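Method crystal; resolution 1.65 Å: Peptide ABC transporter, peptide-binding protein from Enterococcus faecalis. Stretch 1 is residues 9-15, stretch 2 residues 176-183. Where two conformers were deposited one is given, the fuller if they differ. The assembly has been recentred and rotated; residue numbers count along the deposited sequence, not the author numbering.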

# COMPACT_ATOMS: atom_id res chain seq x y z
N MSE A 9 -0.05 1.72 3.97
CA MSE A 9 -0.37 3.15 4.04
C MSE A 9 -1.11 3.53 2.76
O MSE A 9 -0.57 3.41 1.64
N GLU A 10 -2.35 3.97 2.95
CA GLU A 10 -3.18 4.47 1.84
C GLU A 10 -2.92 5.96 1.66
O GLU A 10 -2.61 6.67 2.63
N LEU A 11 -2.99 6.41 0.41
CA LEU A 11 -2.72 7.82 0.09
C LEU A 11 -3.97 8.41 -0.55
O LEU A 11 -4.60 7.75 -1.38
N ASN A 12 -4.33 9.61 -0.13
CA ASN A 12 -5.59 10.23 -0.55
C ASN A 12 -5.53 10.72 -2.00
O ASN A 12 -4.86 11.73 -2.31
N GLN A 13 -6.21 9.99 -2.88
CA GLN A 13 -6.18 10.25 -4.32
C GLN A 13 -7.52 10.79 -4.81
O GLN A 13 -7.82 10.75 -6.00
N ARG A 14 -8.36 11.24 -3.87
CA ARG A 14 -9.74 11.60 -4.20
C ARG A 14 -9.82 12.76 -5.19
O ARG A 14 -10.61 12.74 -6.14
N ASP A 15 -8.99 13.78 -4.96
CA ASP A 15 -9.01 15.07 -5.70
C ASP A 15 -8.19 14.97 -6.98
O ASP A 15 -7.11 14.39 -6.96
N SER A 176 -15.68 0.17 -0.78
CA SER A 176 -15.70 1.05 0.38
C SER A 176 -14.41 0.99 1.22
O SER A 176 -14.11 1.97 1.90
N TYR A 177 -13.66 -0.11 1.16
CA TYR A 177 -12.40 -0.20 1.90
C TYR A 177 -11.24 0.52 1.22
O TYR A 177 -10.13 0.56 1.77
N ASN A 178 -11.48 1.07 0.02
CA ASN A 178 -10.44 1.81 -0.72
C ASN A 178 -10.46 3.26 -0.23
O ASN A 178 -11.05 4.12 -0.87
N ARG A 179 -9.84 3.51 0.92
CA ARG A 179 -10.05 4.80 1.59
C ARG A 179 -9.44 5.97 0.81
O ARG A 179 -9.97 7.08 0.87
N GLY A 180 -8.33 5.70 0.13
CA GLY A 180 -7.62 6.73 -0.66
C GLY A 180 -8.23 6.92 -2.04
O GLY A 180 -7.85 7.83 -2.78
N ARG A 181 -9.20 6.08 -2.40
CA ARG A 181 -9.82 6.11 -3.73
C ARG A 181 -8.81 5.98 -4.86
O ARG A 181 -8.81 6.76 -5.82
N TYR A 182 -7.92 5.01 -4.70
CA TYR A 182 -7.09 4.55 -5.79
C TYR A 182 -8.02 4.17 -6.93
O TYR A 182 -9.08 3.56 -6.71
N ASN A 183 -7.65 4.56 -8.14
CA ASN A 183 -8.49 4.33 -9.29
C ASN A 183 -7.63 4.05 -10.52
O ASN A 183 -7.15 4.97 -11.21

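The end of a strand (9-11) and the loop after it pack against a type I turn running from Asn178 to Arg181, and the side chains of Glu10 and Arg14 bind the backbone of that turn. Glu10 points toward it with chi1 m and chi2 t, an extended reach that lets OE1 accept a hydrogen bond from Arg179 N at 2.9 Å. Two waters also bind the carboxylate: water 1 donates to Glu10 OE1 and Asn178 OD1 and accepts from Gly180 N, while water 2 joins Glu10 OE2 to Tyr177 O. Gly180 packs closely against the strand end, its CA 3.3 Å from Leu11 O in a CA-H...O contact; an ideal CB here would fall 2.2 Å from Leu11 O, a clash. Gly180 O accepts from Gln13 N at 2.7 Å. The Gln13 side chain (m, t, chi3 67°) folds back so that NE2 donates to Leu11 O at 3.1 Å, leaving OE1 at the edge of the Tyr182 ring, 3.6 Å from CD1, where water 3 links it to Asn183 N. Water 4 bridges Gln13 O and Arg181 O. Arg14 leaves its CA sideways, but its m, t, t chain carries the guanidinium to Arg179 O, which receives both NE (3.2 Å) and NH2 (2.9 Å) near the guanidinium plane. Over one face of that group lies Arg181, its CZ 3.4 Å from Arg14 NH2 despite the like charges. Arg181 (m, m, t) curls back so that NH1 donates to Asn178 O at 2.7 Å. Asn178 (t, chi2 -3°) turns its amide along its own loop, OD1 accepting from Tyr182 N at 3.0 Å and ND2 donating to Tyr182 O at 2.8 Å. Leu11 and Asn12 point away; Asn12 OD1 instead accepts from Arg14 N at 3.1 Å.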

# COMPACT_ATOMS: atom_id res chain seq x y z
CB MSE A 9 0.92 3.95 4.18
CG MSE A 9 0.67 5.43 4.41
SE MSE A 9 2.25 6.38 4.87
CE MSE A 9 3.41 5.79 3.45
CB GLU A 10 -4.66 4.23 2.11
CG GLU A 10 -4.96 2.76 2.27
CD GLU A 10 -6.42 2.50 2.50
OE1 GLU A 10 -7.21 2.56 1.52
OE2 GLU A 10 -6.77 2.22 3.68
CB LEU A 11 -1.49 7.97 -0.83
CG LEU A 11 -0.20 7.32 -0.32
CD1 LEU A 11 0.86 7.30 -1.44
CD2 LEU A 11 0.30 8.09 0.89
CB ASN A 12 -5.97 11.38 0.39
CG ASN A 12 -7.39 11.84 0.19
OD1 ASN A 12 -8.00 11.58 -0.85
ND2 ASN A 12 -7.93 12.51 1.18
CB GLN A 13 -5.77 8.96 -5.06
CG GLN A 13 -4.34 8.53 -4.70
CD GLN A 13 -4.06 7.09 -5.03
OE1 GLN A 13 -4.04 6.73 -6.19
NE2 GLN A 13 -3.85 6.26 -4.00
CB ARG A 14 -10.51 11.95 -2.93
CG ARG A 14 -10.69 10.74 -2.04
CD ARG A 14 -11.39 11.03 -0.74
NE ARG A 14 -11.49 9.80 0.07
CZ ARG A 14 -12.57 9.41 0.74
NH1 ARG A 14 -13.69 10.14 0.70
NH2 ARG A 14 -12.54 8.28 1.45
CB ASP A 15 -8.45 16.19 -4.79
CG ASP A 15 -8.08 17.47 -5.54
OD1 ASP A 15 -8.60 17.70 -6.64
OD2 ASP A 15 -7.24 18.26 -5.03
CB SER A 176 -16.92 0.78 1.26
OG SER A 176 -16.87 -0.55 1.77
CB TYR A 177 -12.01 -1.65 2.14
CG TYR A 177 -12.92 -2.36 3.08
CD1 TYR A 177 -12.76 -2.25 4.46
CD2 TYR A 177 -13.96 -3.16 2.60
CE1 TYR A 177 -13.63 -2.91 5.34
CE2 TYR A 177 -14.83 -3.82 3.46
CZ TYR A 177 -14.66 -3.70 4.83
OH TYR A 177 -15.52 -4.36 5.66
CB ASN A 178 -10.77 1.71 -2.22
CG ASN A 178 -9.74 2.36 -3.13
OD1 ASN A 178 -8.75 2.97 -2.68
ND2 ASN A 178 -9.97 2.22 -4.45
CB ARG A 179 -9.44 4.79 3.01
CG ARG A 179 -9.84 3.57 3.84
CD ARG A 179 -11.31 3.50 4.06
NE ARG A 179 -11.58 2.47 5.04
CZ ARG A 179 -12.79 2.07 5.40
NH1 ARG A 179 -13.86 2.62 4.85
NH2 ARG A 179 -12.92 1.11 6.31
CB ARG A 181 -10.72 7.34 -3.91
CG ARG A 181 -11.81 7.49 -2.83
CD ARG A 181 -12.77 6.33 -2.79
NE ARG A 181 -13.93 6.68 -1.97
CZ ARG A 181 -14.17 6.24 -0.75
NH1 ARG A 181 -13.36 5.38 -0.16
NH2 ARG A 181 -15.27 6.66 -0.11
CB TYR A 182 -6.33 3.31 -5.35
CG TYR A 182 -5.53 2.63 -6.45
CD1 TYR A 182 -4.44 3.28 -7.04
CD2 TYR A 182 -5.84 1.32 -6.86
CE1 TYR A 182 -3.68 2.65 -8.02
CE2 TYR A 182 -5.07 0.66 -7.84
CZ TYR A 182 -3.98 1.33 -8.40
OH TYR A 182 -3.22 0.72 -9.37
CB ASN A 183 -9.44 5.52 -9.53
CG ASN A 183 -10.49 5.22 -10.62
OD1 ASN A 183 -10.32 4.35 -11.46
ND2 ASN A 183 -11.57 5.96 -10.59
O HOH W 1 -6.62 3.54 -0.86
O HOH W 2 -8.26 -0.02 3.65
O HOH W 3 -5.29 6.24 -8.59
O HOH W 4 -8.74 8.65 -7.52